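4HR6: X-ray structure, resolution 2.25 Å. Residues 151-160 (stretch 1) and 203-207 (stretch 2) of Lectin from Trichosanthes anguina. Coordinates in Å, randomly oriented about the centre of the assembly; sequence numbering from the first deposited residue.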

# COMPACT_ATOMS: atom_id res chain seq x y z
N GLU C 151 -2.00 0.39 -20.42
CA GLU C 151 -1.16 -0.22 -21.44
C GLU C 151 -0.29 0.82 -22.18
O GLU C 151 -0.73 1.94 -22.47
CB GLU C 151 -2.03 -0.99 -22.42
CG GLU C 151 -1.24 -1.97 -23.27
CD GLU C 151 -2.14 -2.83 -24.13
OE1 GLU C 151 -2.86 -3.67 -23.56
OE2 GLU C 151 -2.12 -2.67 -25.36
N ALA C 152 0.95 0.44 -22.43
CA ALA C 152 1.86 1.22 -23.27
C ALA C 152 1.52 0.87 -24.72
O ALA C 152 1.75 -0.27 -25.15
CB ALA C 152 3.31 0.88 -22.97
N THR C 153 0.96 1.83 -25.44
CA THR C 153 0.52 1.63 -26.83
C THR C 153 1.42 2.31 -27.88
O THR C 153 2.33 3.09 -27.55
CB THR C 153 -0.90 2.18 -27.01
OG1 THR C 153 -0.93 3.57 -26.66
CG2 THR C 153 -1.89 1.40 -26.13
N ASP C 154 1.15 2.00 -29.15
CA ASP C 154 1.80 2.63 -30.30
C ASP C 154 3.32 2.54 -30.21
O ASP C 154 4.02 3.57 -30.18
CB ASP C 154 1.35 4.09 -30.44
CG ASP C 154 -0.13 4.21 -30.77
OD1 ASP C 154 -0.68 3.27 -31.36
OD2 ASP C 154 -0.75 5.25 -30.45
N GLY C 155 3.83 1.31 -30.17
CA GLY C 155 5.27 1.07 -30.04
C GLY C 155 5.90 1.86 -28.90
O GLY C 155 6.90 2.57 -29.09
N ASN C 156 5.28 1.75 -27.72
CA ASN C 156 5.75 2.38 -26.49
C ASN C 156 5.85 3.90 -26.57
O ASN C 156 6.76 4.48 -25.98
CB ASN C 156 7.11 1.80 -26.05
CG ASN C 156 7.03 0.33 -25.71
OD1 ASN C 156 5.98 -0.17 -25.31
ND2 ASN C 156 8.15 -0.36 -25.85
N THR C 157 4.90 4.54 -27.25
CA THR C 157 4.87 6.01 -27.32
C THR C 157 3.69 6.60 -26.58
O THR C 157 3.80 7.69 -26.03
CB THR C 157 4.85 6.54 -28.78
OG1 THR C 157 3.68 6.06 -29.46
CG2 THR C 157 6.10 6.10 -29.56
N ASN C 158 2.55 5.90 -26.57
CA ASN C 158 1.35 6.37 -25.88
C ASN C 158 0.84 5.42 -24.78
O ASN C 158 1.35 4.31 -24.63
CB ASN C 158 0.24 6.62 -26.89
CG ASN C 158 0.22 8.04 -27.38
OD1 ASN C 158 1.22 8.53 -27.90
ND2 ASN C 158 -0.91 8.72 -27.19
N MET C 159 -0.16 5.85 -24.02
CA MET C 159 -0.76 4.98 -23.01
C MET C 159 -2.23 5.27 -22.72
O MET C 159 -2.66 6.42 -22.71
CB MET C 159 0.06 5.00 -21.71
CG MET C 159 -0.06 6.25 -20.86
SD MET C 159 0.49 5.94 -19.17
CE MET C 159 -0.63 7.02 -18.28
N TRP C 160 -2.99 4.19 -22.52
CA TRP C 160 -4.39 4.27 -22.09
C TRP C 160 -4.84 2.93 -21.50
O TRP C 160 -4.06 1.98 -21.38
CB TRP C 160 -5.31 4.69 -23.25
CG TRP C 160 -5.20 3.84 -24.48
CD1 TRP C 160 -5.62 2.55 -24.65
CD2 TRP C 160 -4.62 4.23 -25.73
NE1 TRP C 160 -5.32 2.10 -25.92
CE2 TRP C 160 -4.72 3.12 -26.61
CE3 TRP C 160 -4.03 5.41 -26.20
CZ2 TRP C 160 -4.24 3.16 -27.92
CZ3 TRP C 160 -3.56 5.45 -27.50
CH2 TRP C 160 -3.67 4.33 -28.35
N VAL C 203 -2.10 15.95 -20.67
CA VAL C 203 -2.32 14.58 -21.08
C VAL C 203 -1.06 13.76 -20.80
O VAL C 203 0.06 14.24 -21.00
CB VAL C 203 -2.69 14.49 -22.59
CG1 VAL C 203 -2.52 13.08 -23.13
CG2 VAL C 203 -4.13 14.95 -22.81
N ILE C 204 -1.27 12.53 -20.34
CA ILE C 204 -0.17 11.68 -19.90
C ILE C 204 0.24 10.78 -21.05
O ILE C 204 -0.59 10.14 -21.68
CB ILE C 204 -0.56 10.76 -18.71
CG1 ILE C 204 -1.27 11.53 -17.60
CG2 ILE C 204 0.68 10.05 -18.17
CD1 ILE C 204 -0.47 12.65 -17.00
N THR C 205 1.54 10.69 -21.27
CA THR C 205 2.07 9.91 -22.38
C THR C 205 3.40 9.34 -21.91
O THR C 205 3.78 9.52 -20.76
CB THR C 205 2.21 10.81 -23.66
OG1 THR C 205 2.54 10.01 -24.80
CG2 THR C 205 3.28 11.91 -23.48
N ILE C 206 4.11 8.66 -22.80
CA ILE C 206 5.40 8.07 -22.51
C ILE C 206 6.51 8.82 -23.25
O ILE C 206 6.51 8.84 -24.49
CB ILE C 206 5.44 6.61 -22.97
CG1 ILE C 206 4.23 5.84 -22.40
CG2 ILE C 206 6.76 5.95 -22.58
CD1 ILE C 206 4.16 4.40 -22.84
N LEU C 207 7.44 9.43 -22.50
CA LEU C 207 8.61 10.10 -23.10
C LEU C 207 9.90 9.58 -22.48
O LEU C 207 9.87 8.80 -21.53
CB LEU C 207 8.53 11.62 -22.92
CG LEU C 207 7.25 12.27 -23.48
CD1 LEU C 207 7.11 13.71 -23.03
CD2 LEU C 207 7.21 12.17 -25.00
O HOH W 1 -3.41 8.84 -22.26
O HOH W 2 -0.47 8.83 -24.41

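Stretch 1 is a hairpin: Glu151 N donates to Trp160 O (2.8 Å) and Thr153 N to Asn158 O (2.6 Å), joining strands 151-153 and 158-160 through a turn. Strand 203-207 runs beside the second arm at 134° between N-to-C directions, roughly antiparallel but well splayed, with the axes 5.2 Å apart at closest approach.

Direct backbone pairing is correspondingly sparse. Ile206 N reaches Thr157 O at 3.4 Å with an N-H...O angle of 153°, a weak bond. Farther along, water fills the gap: water 2 accepts from Met159 N (3.0 Å) and donates to Ile204 O (3.0 Å), while water 1 donates to Met159 O (2.6 Å) and to the same Ile204 O (3.2 Å).

Ile206 has the most surface covered, 102 Å² of its own area. Its CA-to-CB bond points toward the hairpin, and the m, t rotamer extends CD1 to 3.6 Å from Ala152 CB and 4.3 Å from Met159 CB, an apolar contact with residues from both arms. Its CG2 lies 3.7 Å from Asn156 O.

Met159, with 70 Å² covered, also points toward its partner strand. Its CE comes within 3.3 Å of Ile204 CG2, a tight apolar contact; Ile204, a buried residue, contributes 46 Å².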